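Local atomic coordinates of intracellular serine protease (PDB entry 4ZOQ), a protein that probably cleaves peptide bonds in a sequence-selective way as a subtilisin-like serine endopeptidase acting on lanthipeptides. Residues I38-P43 with A98-I103; D55-D60 with Y250-D255; V167-S172 with K197-V202; E222-G227 with V324-G329; T243-T248 with L271-S276. All coordinates share one frame; numbering follows the deposited sequence.

Overall arrangement
From the N terminus, the chain first closes contact 1, where the loop before strand 46-51 meets the turn before strand 102-110, both leading into neighbouring strands of the central sheet. Contact 2 opens within that span but closes only at 250-255, so the two cross. Contact 3, between neighbouring parallel strands, lies wholly inside the long loop of contact 2. Contact 4 opens next on strand 221-226, beside strand 200-205, crosses contact 2 and closes at 324-329 near the C terminus. Contact 5 lies within contact 4, crosses contact 2 and leads into helix 275-297; its G274 reaches G227 of contact 4, and T275 packs on S172 of contact 3.

Contact 1. Residues I38-P43 with A98-I103; sequences IERGHP and APDVTI
R40-P43 runs beside a type I turn from A98 to V101, with G41 and D100 CA atoms 4.8 Å apart. D100 N donates to R40 O at 3.1 Å. One residue on, V101 CA meets H42 O at 3.3 Å in a straight CA-H...O contact. G41 has a positive phi (96°), and its bare CA passes close to V101 CG1. The R40 side chain, extended from CG to NE, crosses P99 at about a right angle, and P99 CG lies 3.6 Å above the centre of the guanidinium. At the edge of that group NH1 forms a salt bridge with D100, 3.1 Å from OD1. NH1 also donates to D100 OD2, reaching it from 39° above the carboxylate plane; the two flat groups are 44° apart. A water donates to both G41 O and D100 OD2, so this oxygen has two donors. R40 makes a cation-pi contact with Y36 as well, while H42 turns to E295 of helix 275-297. The contact joins the two connections that lead into the neighbouring parallel strands 46-51 and 102-110, part of the alpha/beta sheet of the subtilase fold.

Contact 2. Residues D55-D60 with Y250-D255; sequences DLDHPD and YPKGKD
D55 receives the backbone of 250-255 through both carboxylate oxygens. Directly, K252 N donates to D55 OD2 at 3.0 Å, coming from 44° above the carboxylate plane. The D55 CG lies anti to its backbone N (chi1 -172°), which puts CG on the side of P251 and K252. By way of water, D55 OD1 accepts from a molecule that accepts from G253 N. Packing is modest: P251 CA lies 3.2 Å from D55 OD2. At the edge of the H58 ring, CD2 comes within 3.2 Å of Y250 O. The ring is fixed by D60 N, which donates to H58 ND1 at 3.1 Å close to the ring plane, and by G268 O, which bonds H58 NE2. Charge pairing is less certain: K252 NZ lies 3.7 Å from D57 OD2, a long salt bridge, and the placing of NZ is doubtful. Two type I turns, D55 to H58 and P251 to K254, meet here, with the Y250 side chain about 7 Å from that of H86, predicted to be catalytic. An acceptor role for ND1 is consistent with a neutral H58 protonated on NE2, and the direct N-H of K252 and the water-relayed one of G253 would be expected to favour a charged D55.

Contact 3. Residues V167-S172 with K197-V202; sequences VLVFSS and KHVVSV
F170, with CG anti to its carbonyl carbon (chi1 -63°), and V200, with CG1 anti to its backbone N (chi1 -179°), lie side by side on one face of two parallel strands. F170 CD1 reaches V200 CB at 3.6 Å, and the edge of the same ring approaches V202 CG2. These strands, 168-172 and 200-205, are neighbours in the central sheet of the subtilase fold. Their short axes are 32° apart, a moderate twist, and F170 pairs with V200, S171 with S201 and S172 with V202. Three backbone bonds hold them: V200 N to V169 O at 2.8 Å, S171 N to V200 O at 2.9 Å, and V202 N to S171 O at 2.8 Å. F170 and S172 share a face with V200 and V202, and helix 275-297 packs there, with V282 touching both F170 and V202. S172 at the strand end has its side chain about 5 Å from that of S276, predicted to be catalytic. Helix 146-164 approaches from the other side, where A162 touches V169 and A159 touches V199. There S171 OG is hydrogen-bonded to I136 O and S201 OG to E220. Before the paired part, where the segments begin to part, a water accepts from V169 N and donates to H198 O. On this face V169 CG1 lies 4.2 Å from V199 CG2, whereas V199 CG1 rests 3.5 Å from S171 CB.

Contact 4. Residues E222-G227 with V324-G329; sequences EFTAPG and VIYGYG
Y328 lies alongside E222, both side chains pointing the same way. E222 keeps CG anti to its carbonyl carbon (chi1 -74°) and is extended beyond CG, and its OE1 comes into the plane of the Y328 ring at the edge, 3.6 Å from CE2. Carboxylate and ring stand 72° apart. The same OE1 is hydrogen-bonded to H307 NE2, which holds it there. F223 crosses Y328 obliquely: F223 CE1 lies 4.0 Å from Y328 CB, and the ring planes are 47° apart. At the F223 ring edge, in plane, sits G329 O, 3.8 Å from CD1. T224 has CG2 and OG1 beside Y326 CD1; OG1 is buried without a polar partner. Y328 N donates to E222 O at 2.7 Å, and T224 N to G329 O at 2.9 Å. The type II' turn from Y326 to G329 carries glycine at G327, whose positive phi suits its second position and whose CA fits close against the backbone at E222. Strand 221-226, outermost in the sheet, is thus flanked by this turn on one side and by strand 200-205 on the other, while F223 packs on V200 and on L310 of helix 303-313.

Contact 5. Residues T243-T248 with L271-S276; sequences TDLVLT and LSYGTS
S272 O accepts the N-H of V246 in an almost straight bond, 2.9 Å from V246 N with 176° at the hydrogen. S272 N returns a bond to V246 O at the same length, making V246 and S272 a hydrogen-bonded antiparallel pair, with L247 and L271 the adjoining non-hydrogen-bonded one. Carbon also closes round S272 O: V246 CG2, set between its backbone N and carbonyl carbon, and L245 CD2 each come to 3.4 Å. L271 crosses both L245 and L247 at about a right angle. Its CG rests 3.7 Å from L245 CB, while its CD1 meets L247 CD1 at 3.7 Å, so CG and the CD1 methyl of L271 meet different neighbours. L245 CD2 touches the edge of the Y273 ring at CD2, and Y214 and Y229 also pack on that ring. V246, T248 and S272 share a face; there T248 CG2 lies 3.9 Å from S272 CB, and L277 and helix 86-97 lie close by. T248 OG1 donates to S270 O and is also hydrogen-bonded to Q89 NE2. Past S272 the chain runs through G274, at a positive phi of 138°, into helix 275-297. S276, predicted to be the serine of the charge relay system, lies in the first turn of that helix, its side chain touching H86, as in the Gly-Thr-Ser signature of subtilases.

Contact 1. Residues I38-P43 with A98-I103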
# COMPACT_ATOMS: atom_id res chain seq x y z
N ILE B 38 7.03 3.13 -24.00
CA ILE B 38 5.71 3.73 -24.20
C ILE B 38 5.49 4.80 -23.13
O ILE B 38 5.12 5.93 -23.44
CB ILE B 38 4.57 2.67 -24.09
CG1 ILE B 38 4.81 1.47 -25.02
CG2 ILE B 38 3.20 3.32 -24.34
CD1 ILE B 38 4.86 1.86 -26.47
N GLU B 39 5.72 4.44 -21.88
CA GLU B 39 5.61 5.37 -20.77
C GLU B 39 6.39 4.78 -19.62
O GLU B 39 6.00 3.79 -18.99
CB GLU B 39 4.14 5.64 -20.39
CG GLU B 39 3.99 6.59 -19.19
CD GLU B 39 4.67 7.96 -19.43
OE1 GLU B 39 5.66 8.27 -18.73
OE2 GLU B 39 4.21 8.73 -20.30
N ARG B 40 7.47 5.47 -19.27
CA ARG B 40 8.37 5.01 -18.24
C ARG B 40 8.02 5.67 -16.92
O ARG B 40 8.64 5.38 -15.90
CB ARG B 40 9.81 5.31 -18.66
CG ARG B 40 10.84 4.30 -18.21
CD ARG B 40 12.19 4.49 -18.95
NE ARG B 40 13.12 3.43 -18.58
CZ ARG B 40 13.80 3.42 -17.43
NH1 ARG B 40 13.67 4.42 -16.58
NH2 ARG B 40 14.63 2.42 -17.15
N GLY B 41 7.03 6.58 -16.94
CA GLY B 41 6.64 7.34 -15.76
C GLY B 41 7.28 8.72 -15.65
O GLY B 41 8.38 8.95 -16.17
N HIS B 42 6.58 9.64 -15.00
CA HIS B 42 7.11 10.99 -14.78
C HIS B 42 7.69 11.15 -13.39
O HIS B 42 7.06 10.78 -12.42
CB HIS B 42 6.03 12.08 -15.00
CG HIS B 42 5.57 12.19 -16.43
ND1 HIS B 42 4.64 13.13 -16.84
CD2 HIS B 42 5.89 11.47 -17.53
CE1 HIS B 42 4.42 12.99 -18.13
NE2 HIS B 42 5.16 11.98 -18.57
N PRO B 43 8.90 11.70 -13.30
CA PRO B 43 9.48 11.99 -11.99
C PRO B 43 8.59 12.85 -11.10
O PRO B 43 8.70 12.73 -9.90
CB PRO B 43 10.78 12.74 -12.34
CG PRO B 43 11.15 12.25 -13.68
CD PRO B 43 9.86 11.95 -14.39
N ALA B 98 7.04 1.18 -13.21
CA ALA B 98 7.14 2.60 -13.48
C ALA B 98 8.45 3.13 -12.92
O ALA B 98 8.47 3.72 -11.84
CB ALA B 98 5.99 3.34 -12.86
N PRO B 99 9.54 2.89 -13.64
CA PRO B 99 10.86 3.15 -13.06
C PRO B 99 11.18 4.62 -12.83
O PRO B 99 12.04 4.91 -12.02
CB PRO B 99 11.84 2.52 -14.08
CG PRO B 99 11.03 2.20 -15.29
CD PRO B 99 9.61 2.07 -14.87
N ASP B 100 10.45 5.54 -13.45
CA ASP B 100 10.79 6.95 -13.30
C ASP B 100 9.85 7.75 -12.40
O ASP B 100 10.14 8.92 -12.13
CB ASP B 100 10.85 7.61 -14.68
CG ASP B 100 12.08 7.19 -15.47
OD1 ASP B 100 13.09 6.89 -14.81
OD2 ASP B 100 12.01 7.12 -16.72
N VAL B 101 8.74 7.17 -11.92
CA VAL B 101 7.88 7.92 -11.00
C VAL B 101 8.58 8.08 -9.67
O VAL B 101 9.43 7.27 -9.30
CB VAL B 101 6.51 7.26 -10.76
CG1 VAL B 101 5.67 7.37 -12.02
CG2 VAL B 101 6.67 5.84 -10.29
N THR B 102 8.24 9.14 -8.94
CA THR B 102 8.94 9.38 -7.69
C THR B 102 8.30 8.53 -6.59
O THR B 102 7.08 8.32 -6.59
CB THR B 102 8.94 10.89 -7.31
OG1 THR B 102 9.75 11.61 -8.24
CG2 THR B 102 9.48 11.10 -5.91
N ILE B 103 9.10 8.00 -5.68
CA ILE B 103 8.55 7.20 -4.60
C ILE B 103 8.89 7.85 -3.27
O ILE B 103 10.06 8.07 -2.98
CB ILE B 103 9.08 5.74 -4.61
CG1 ILE B 103 8.63 4.98 -5.86
CG2 ILE B 103 8.62 4.98 -3.38
CD1 ILE B 103 9.42 3.67 -6.09
O HOH W 1 10.59 8.80 -18.39

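Contact 2. Residues D55-D60 with Y250-D255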
# COMPACT_ATOMS: atom_id res chain seq x y z
N ASP B 55 15.01 1.49 1.84
CA ASP B 55 16.43 1.44 1.61
C ASP B 55 16.80 2.49 0.56
O ASP B 55 16.81 2.24 -0.65
CB ASP B 55 16.81 0.02 1.16
CG ASP B 55 18.30 -0.18 1.07
OD1 ASP B 55 19.03 0.41 1.89
OD2 ASP B 55 18.73 -0.96 0.18
N LEU B 56 17.11 3.69 1.06
CA LEU B 56 17.23 4.92 0.27
C LEU B 56 18.32 4.89 -0.80
O LEU B 56 18.27 5.66 -1.76
CB LEU B 56 17.47 6.10 1.21
CG LEU B 56 16.36 6.31 2.24
CD1 LEU B 56 16.73 7.37 3.27
CD2 LEU B 56 15.09 6.72 1.51
N ASP B 57 19.33 4.06 -0.61
CA ASP B 57 20.41 4.06 -1.56
C ASP B 57 20.51 2.74 -2.36
O ASP B 57 21.55 2.43 -2.95
CB ASP B 57 21.73 4.35 -0.82
CG ASP B 57 22.79 4.94 -1.72
OD1 ASP B 57 22.43 5.75 -2.61
OD2 ASP B 57 23.99 4.59 -1.55
N HIS B 58 19.42 1.98 -2.41
CA HIS B 58 19.34 0.79 -3.25
C HIS B 58 19.57 1.20 -4.70
O HIS B 58 18.95 2.16 -5.17
CB HIS B 58 18.00 0.06 -3.08
CG HIS B 58 17.97 -1.32 -3.68
ND1 HIS B 58 17.94 -1.54 -5.05
CD2 HIS B 58 18.00 -2.54 -3.11
CE1 HIS B 58 17.93 -2.84 -5.29
NE2 HIS B 58 17.97 -3.47 -4.13
N PRO B 59 20.48 0.51 -5.40
CA PRO B 59 20.86 0.87 -6.78
C PRO B 59 19.66 1.07 -7.70
O PRO B 59 19.65 1.97 -8.54
CB PRO B 59 21.70 -0.33 -7.26
CG PRO B 59 22.16 -0.99 -6.02
CD PRO B 59 21.11 -0.75 -4.97
N ASP B 60 18.63 0.25 -7.50
CA ASP B 60 17.47 0.32 -8.36
C ASP B 60 16.49 1.42 -7.94
O ASP B 60 15.75 1.93 -8.78
CB ASP B 60 16.77 -1.03 -8.38
CG ASP B 60 17.64 -2.11 -8.97
OD1 ASP B 60 18.41 -1.81 -9.91
OD2 ASP B 60 17.55 -3.26 -8.49
N TYR B 250 15.46 -5.90 -2.25
CA TYR B 250 15.62 -6.16 -0.82
C TYR B 250 16.79 -5.28 -0.37
O TYR B 250 17.69 -5.02 -1.19
CB TYR B 250 15.86 -7.65 -0.60
CG TYR B 250 15.56 -8.14 0.81
CD1 TYR B 250 14.25 -8.11 1.31
CD2 TYR B 250 16.57 -8.68 1.60
CE1 TYR B 250 13.97 -8.56 2.59
CE2 TYR B 250 16.30 -9.14 2.87
CZ TYR B 250 15.00 -9.09 3.36
OH TYR B 250 14.74 -9.55 4.62
N PRO B 251 16.74 -4.75 0.87
CA PRO B 251 17.78 -3.82 1.32
C PRO B 251 19.18 -4.38 1.06
O PRO B 251 19.51 -5.48 1.50
CB PRO B 251 17.50 -3.66 2.81
CG PRO B 251 16.03 -3.93 2.95
CD PRO B 251 15.75 -5.01 1.94
N LYS B 252 19.99 -3.64 0.32
CA LYS B 252 21.21 -4.20 -0.22
C LYS B 252 22.19 -4.59 0.90
O LYS B 252 22.98 -5.52 0.74
CB LYS B 252 21.87 -3.20 -1.18
CG LYS B 252 23.00 -2.44 -0.55
CD LYS B 252 23.39 -1.19 -1.32
CE LYS B 252 22.44 -0.05 -1.04
NZ LYS B 252 22.82 1.09 -1.91
N GLY B 253 22.13 -3.91 2.03
CA GLY B 253 23.05 -4.23 3.10
C GLY B 253 22.49 -5.25 4.07
O GLY B 253 23.03 -5.43 5.15
N LYS B 254 21.42 -5.92 3.67
CA LYS B 254 20.76 -6.89 4.54
C LYS B 254 20.96 -8.26 3.92
O LYS B 254 20.94 -8.38 2.70
CB LYS B 254 19.28 -6.52 4.71
CG LYS B 254 18.56 -7.24 5.84
CD LYS B 254 17.05 -6.99 5.85
CE LYS B 254 16.36 -7.88 6.89
NZ LYS B 254 16.26 -7.22 8.22
N ASP B 255 21.20 -9.30 4.72
CA ASP B 255 21.35 -10.65 4.17
C ASP B 255 20.01 -11.16 3.65
O ASP B 255 18.99 -11.00 4.33
CB ASP B 255 21.87 -11.64 5.23
CG ASP B 255 23.33 -11.43 5.59
OD1 ASP B 255 24.15 -10.93 4.77
OD2 ASP B 255 23.67 -11.83 6.73
O HOH W 2 20.92 -1.79 2.95

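Contact 3. Residues V167-S172 with K197-V202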
# COMPACT_ATOMS: atom_id res chain seq x y z
N VAL B 167 -6.85 11.64 -5.11
CA VAL B 167 -5.72 10.76 -4.88
C VAL B 167 -6.15 9.30 -4.75
O VAL B 167 -6.97 8.96 -3.90
CB VAL B 167 -4.96 11.14 -3.62
CG1 VAL B 167 -3.77 10.26 -3.47
CG2 VAL B 167 -4.54 12.60 -3.67
N LEU B 168 -5.59 8.43 -5.60
CA LEU B 168 -5.87 7.00 -5.56
C LEU B 168 -5.16 6.35 -4.40
O LEU B 168 -4.03 6.70 -4.07
CB LEU B 168 -5.44 6.35 -6.85
CG LEU B 168 -6.32 6.83 -7.99
CD1 LEU B 168 -5.62 6.64 -9.31
CD2 LEU B 168 -7.63 6.07 -7.95
N VAL B 169 -5.87 5.44 -3.73
CA VAL B 169 -5.31 4.68 -2.62
C VAL B 169 -5.48 3.18 -2.89
O VAL B 169 -6.59 2.68 -2.99
CB VAL B 169 -5.99 5.04 -1.28
CG1 VAL B 169 -5.38 4.25 -0.13
CG2 VAL B 169 -5.91 6.56 -1.03
N PHE B 170 -4.36 2.48 -2.98
CA PHE B 170 -4.36 1.06 -3.25
C PHE B 170 -3.91 0.34 -2.00
O PHE B 170 -3.00 0.81 -1.32
CB PHE B 170 -3.45 0.75 -4.43
CG PHE B 170 -3.90 1.39 -5.71
CD1 PHE B 170 -4.88 0.80 -6.49
CD2 PHE B 170 -3.39 2.62 -6.08
CE1 PHE B 170 -5.32 1.40 -7.64
CE2 PHE B 170 -3.81 3.23 -7.24
CZ PHE B 170 -4.78 2.61 -8.02
N SER B 171 -4.57 -0.77 -1.68
CA SER B 171 -4.26 -1.50 -0.46
C SER B 171 -4.22 -3.01 -0.69
O SER B 171 -4.98 -3.54 -1.47
CB SER B 171 -5.32 -1.18 0.60
OG SER B 171 -4.82 -1.45 1.88
N SER B 172 -3.36 -3.71 0.04
CA SER B 172 -3.31 -5.16 -0.06
C SER B 172 -4.51 -5.80 0.64
O SER B 172 -4.95 -5.33 1.70
CB SER B 172 -2.00 -5.69 0.51
OG SER B 172 -1.79 -5.18 1.80
N LYS B 197 -14.41 2.38 1.82
CA LYS B 197 -14.79 3.03 0.60
C LYS B 197 -13.67 3.99 0.15
O LYS B 197 -12.94 4.56 1.00
CB LYS B 197 -16.11 3.77 0.80
CG LYS B 197 -16.82 4.14 -0.48
CD LYS B 197 -18.09 4.95 -0.17
CE LYS B 197 -19.01 5.03 -1.37
NZ LYS B 197 -18.41 5.87 -2.42
N HIS B 198 -13.49 4.11 -1.17
CA HIS B 198 -12.43 4.89 -1.81
C HIS B 198 -11.01 4.27 -1.62
O HIS B 198 -10.00 4.85 -2.00
CB HIS B 198 -12.45 6.33 -1.32
CG HIS B 198 -13.78 6.99 -1.43
ND1 HIS B 198 -14.41 7.21 -2.65
CD2 HIS B 198 -14.61 7.49 -0.49
CE1 HIS B 198 -15.57 7.80 -2.44
NE2 HIS B 198 -15.72 7.99 -1.14
N VAL B 199 -10.94 3.10 -1.02
CA VAL B 199 -9.69 2.36 -1.00
C VAL B 199 -9.82 1.15 -1.96
O VAL B 199 -10.80 0.40 -1.91
CB VAL B 199 -9.33 1.88 0.41
CG1 VAL B 199 -8.14 0.96 0.36
CG2 VAL B 199 -9.09 3.08 1.36
N VAL B 200 -8.86 1.00 -2.87
CA VAL B 200 -8.87 -0.08 -3.86
C VAL B 200 -8.18 -1.33 -3.29
O VAL B 200 -6.95 -1.38 -3.16
CB VAL B 200 -8.15 0.36 -5.14
CG1 VAL B 200 -8.17 -0.76 -6.19
CG2 VAL B 200 -8.77 1.65 -5.69
N SER B 201 -8.96 -2.36 -2.98
CA SER B 201 -8.41 -3.57 -2.38
C SER B 201 -7.83 -4.53 -3.45
O SER B 201 -8.53 -4.89 -4.39
CB SER B 201 -9.48 -4.26 -1.55
OG SER B 201 -8.94 -5.38 -0.89
N VAL B 202 -6.56 -4.93 -3.31
CA VAL B 202 -5.87 -5.71 -4.34
C VAL B 202 -5.41 -7.09 -3.83
O VAL B 202 -4.67 -7.19 -2.84
CB VAL B 202 -4.63 -4.93 -4.89
CG1 VAL B 202 -3.91 -5.72 -5.98
CG2 VAL B 202 -5.01 -3.54 -5.39
O HOH W 3 -8.75 5.29 -4.58

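Contact 4. Residues E222-G227 with V324-G329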
# COMPACT_ATOMS: atom_id res chain seq x y z
N GLU B 222 -11.03 -5.51 -5.74
CA GLU B 222 -11.30 -4.81 -6.99
C GLU B 222 -10.41 -5.25 -8.11
O GLU B 222 -10.83 -5.27 -9.27
CB GLU B 222 -11.14 -3.30 -6.84
CG GLU B 222 -12.27 -2.68 -6.09
CD GLU B 222 -12.38 -1.22 -6.36
OE1 GLU B 222 -12.44 -0.86 -7.56
OE2 GLU B 222 -12.37 -0.43 -5.38
N PHE B 223 -9.17 -5.57 -7.76
CA PHE B 223 -8.21 -6.00 -8.74
C PHE B 223 -7.31 -7.06 -8.16
O PHE B 223 -7.24 -7.29 -6.96
CB PHE B 223 -7.33 -4.87 -9.23
CG PHE B 223 -8.05 -3.77 -9.91
CD1 PHE B 223 -8.53 -3.93 -11.21
CD2 PHE B 223 -8.20 -2.53 -9.28
CE1 PHE B 223 -9.17 -2.91 -11.84
CE2 PHE B 223 -8.83 -1.50 -9.91
CZ PHE B 223 -9.33 -1.68 -11.20
N THR B 224 -6.56 -7.65 -9.06
CA THR B 224 -5.59 -8.65 -8.76
C THR B 224 -4.27 -8.30 -9.47
O THR B 224 -4.27 -7.54 -10.46
CB THR B 224 -6.22 -10.01 -9.16
OG1 THR B 224 -6.63 -10.72 -7.97
CG2 THR B 224 -5.36 -10.83 -9.96
N ALA B 225 -3.15 -8.78 -8.94
CA ALA B 225 -1.87 -8.63 -9.64
C ALA B 225 -0.97 -9.83 -9.30
O ALA B 225 -1.18 -10.50 -8.28
CB ALA B 225 -1.20 -7.30 -9.30
N PRO B 226 -0.00 -10.13 -10.18
CA PRO B 226 0.82 -11.32 -9.90
C PRO B 226 1.77 -11.19 -8.70
O PRO B 226 2.86 -10.61 -8.79
CB PRO B 226 1.61 -11.50 -11.22
CG PRO B 226 1.55 -10.19 -11.92
CD PRO B 226 0.23 -9.59 -11.53
N GLY B 227 1.34 -11.73 -7.57
CA GLY B 227 2.15 -11.76 -6.36
C GLY B 227 2.71 -13.15 -6.03
O GLY B 227 3.35 -13.31 -5.00
N VAL B 324 -15.87 -12.24 -6.58
CA VAL B 324 -15.36 -12.24 -5.22
C VAL B 324 -13.89 -12.70 -5.12
O VAL B 324 -13.19 -12.39 -4.15
CB VAL B 324 -16.31 -13.15 -4.35
CG1 VAL B 324 -15.61 -13.82 -3.20
CG2 VAL B 324 -17.54 -12.36 -3.89
N ILE B 325 -13.37 -13.34 -6.16
CA ILE B 325 -11.98 -13.81 -6.13
C ILE B 325 -10.97 -12.80 -6.74
O ILE B 325 -9.98 -12.44 -6.11
CB ILE B 325 -11.87 -15.15 -6.86
CG1 ILE B 325 -12.75 -16.20 -6.17
CG2 ILE B 325 -10.42 -15.63 -6.92
CD1 ILE B 325 -12.85 -17.53 -6.95
N TYR B 326 -11.27 -12.32 -7.93
CA TYR B 326 -10.39 -11.47 -8.71
C TYR B 326 -10.83 -10.02 -8.79
O TYR B 326 -10.15 -9.23 -9.40
CB TYR B 326 -10.28 -11.99 -10.15
CG TYR B 326 -9.78 -13.39 -10.24
CD1 TYR B 326 -8.42 -13.67 -10.24
CD2 TYR B 326 -10.68 -14.45 -10.29
CE1 TYR B 326 -7.98 -14.95 -10.32
CE2 TYR B 326 -10.25 -15.73 -10.37
CZ TYR B 326 -8.91 -15.98 -10.37
OH TYR B 326 -8.48 -17.27 -10.43
N GLY B 327 -12.01 -9.68 -8.27
CA GLY B 327 -12.55 -8.35 -8.51
C GLY B 327 -12.79 -8.14 -10.00
O GLY B 327 -13.22 -9.05 -10.71
N TYR B 328 -12.46 -6.96 -10.52
CA TYR B 328 -12.58 -6.71 -11.96
C TYR B 328 -11.58 -7.53 -12.75
O TYR B 328 -11.66 -7.59 -13.97
CB TYR B 328 -12.38 -5.23 -12.30
CG TYR B 328 -13.44 -4.32 -11.75
CD1 TYR B 328 -14.74 -4.36 -12.26
CD2 TYR B 328 -13.17 -3.44 -10.72
CE1 TYR B 328 -15.73 -3.54 -11.77
CE2 TYR B 328 -14.16 -2.61 -10.20
CZ TYR B 328 -15.44 -2.67 -10.73
OH TYR B 328 -16.44 -1.86 -10.24
N GLY B 329 -10.58 -8.10 -12.07
CA GLY B 329 -9.61 -8.96 -12.73
C GLY B 329 -8.16 -8.55 -12.55
O GLY B 329 -7.81 -7.67 -11.72

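Contact 5. Residues T243-T248 with L271-S276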
# COMPACT_ATOMS: atom_id res chain seq x y z
N THR B 243 9.77 -20.90 -9.42
CA THR B 243 9.28 -20.12 -10.54
C THR B 243 7.90 -19.54 -10.29
O THR B 243 7.43 -18.71 -11.07
CB THR B 243 9.18 -21.00 -11.84
OG1 THR B 243 8.30 -22.12 -11.61
CG2 THR B 243 10.57 -21.51 -12.26
N ASP B 244 7.26 -19.95 -9.19
CA ASP B 244 5.97 -19.39 -8.79
C ASP B 244 6.12 -18.21 -7.87
O ASP B 244 5.15 -17.50 -7.63
CB ASP B 244 5.08 -20.45 -8.14
CG ASP B 244 4.33 -21.31 -9.17
OD1 ASP B 244 4.37 -20.96 -10.37
OD2 ASP B 244 3.72 -22.35 -8.81
N LEU B 245 7.34 -17.99 -7.37
CA LEU B 245 7.68 -16.83 -6.52
C LEU B 245 8.06 -15.61 -7.37
O LEU B 245 8.32 -15.74 -8.57
CB LEU B 245 8.82 -17.21 -5.58
CG LEU B 245 8.53 -18.22 -4.45
CD1 LEU B 245 9.81 -18.80 -3.80
CD2 LEU B 245 7.66 -17.51 -3.38
N VAL B 246 8.12 -14.44 -6.74
CA VAL B 246 8.44 -13.23 -7.49
C VAL B 246 9.68 -12.57 -6.92
O VAL B 246 9.91 -12.60 -5.70
CB VAL B 246 7.24 -12.23 -7.52
CG1 VAL B 246 6.06 -12.87 -8.24
CG2 VAL B 246 6.83 -11.73 -6.12
N LEU B 247 10.50 -11.98 -7.79
CA LEU B 247 11.68 -11.28 -7.30
C LEU B 247 11.28 -9.93 -6.69
O LEU B 247 10.38 -9.25 -7.18
CB LEU B 247 12.72 -11.08 -8.42
CG LEU B 247 14.16 -10.86 -7.92
CD1 LEU B 247 14.64 -12.11 -7.22
CD2 LEU B 247 15.12 -10.48 -9.03
N THR B 248 11.98 -9.55 -5.63
CA THR B 248 11.81 -8.25 -4.97
C THR B 248 13.16 -7.55 -4.79
O THR B 248 14.22 -8.20 -4.63
CB THR B 248 11.18 -8.42 -3.57
OG1 THR B 248 12.04 -9.24 -2.75
CG2 THR B 248 9.83 -9.07 -3.67
N LEU B 271 13.52 -13.51 -3.21
CA LEU B 271 12.37 -14.20 -3.72
C LEU B 271 11.29 -14.17 -2.65
O LEU B 271 11.54 -14.49 -1.48
CB LEU B 271 12.78 -15.62 -4.07
CG LEU B 271 12.39 -16.17 -5.43
CD1 LEU B 271 12.73 -15.17 -6.54
CD2 LEU B 271 13.18 -17.44 -5.61
N SER B 272 10.09 -13.79 -3.04
CA SER B 272 9.02 -13.61 -2.07
C SER B 272 7.65 -13.77 -2.73
O SER B 272 7.54 -14.18 -3.88
CB SER B 272 9.17 -12.21 -1.44
OG SER B 272 8.34 -12.03 -0.30
N TYR B 273 6.60 -13.40 -1.98
CA TYR B 273 5.22 -13.47 -2.46
C TYR B 273 4.31 -12.63 -1.56
O TYR B 273 4.68 -12.31 -0.44
CB TYR B 273 4.75 -14.94 -2.52
CG TYR B 273 4.47 -15.57 -1.17
CD1 TYR B 273 3.28 -15.32 -0.49
CD2 TYR B 273 5.41 -16.41 -0.57
CE1 TYR B 273 3.02 -15.90 0.76
CE2 TYR B 273 5.16 -17.00 0.68
CZ TYR B 273 3.97 -16.74 1.34
OH TYR B 273 3.71 -17.32 2.57
N GLY B 274 3.10 -12.33 -2.02
CA GLY B 274 2.09 -11.71 -1.18
C GLY B 274 1.28 -10.59 -1.83
O GLY B 274 1.69 -10.00 -2.87
N THR B 275 0.10 -10.35 -1.25
CA THR B 275 -0.75 -9.24 -1.68
C THR B 275 -0.00 -7.91 -1.46
O THR B 275 -0.26 -6.91 -2.14
CB THR B 275 -2.13 -9.17 -0.94
OG1 THR B 275 -1.93 -9.15 0.47
CG2 THR B 275 -3.03 -10.35 -1.30
N SER B 276 0.95 -7.89 -0.54
CA SER B 276 1.70 -6.65 -0.34
C SER B 276 2.58 -6.35 -1.55
O SER B 276 3.09 -5.25 -1.71
CB SER B 276 2.56 -6.75 0.91
OG SER B 276 3.63 -7.67 0.72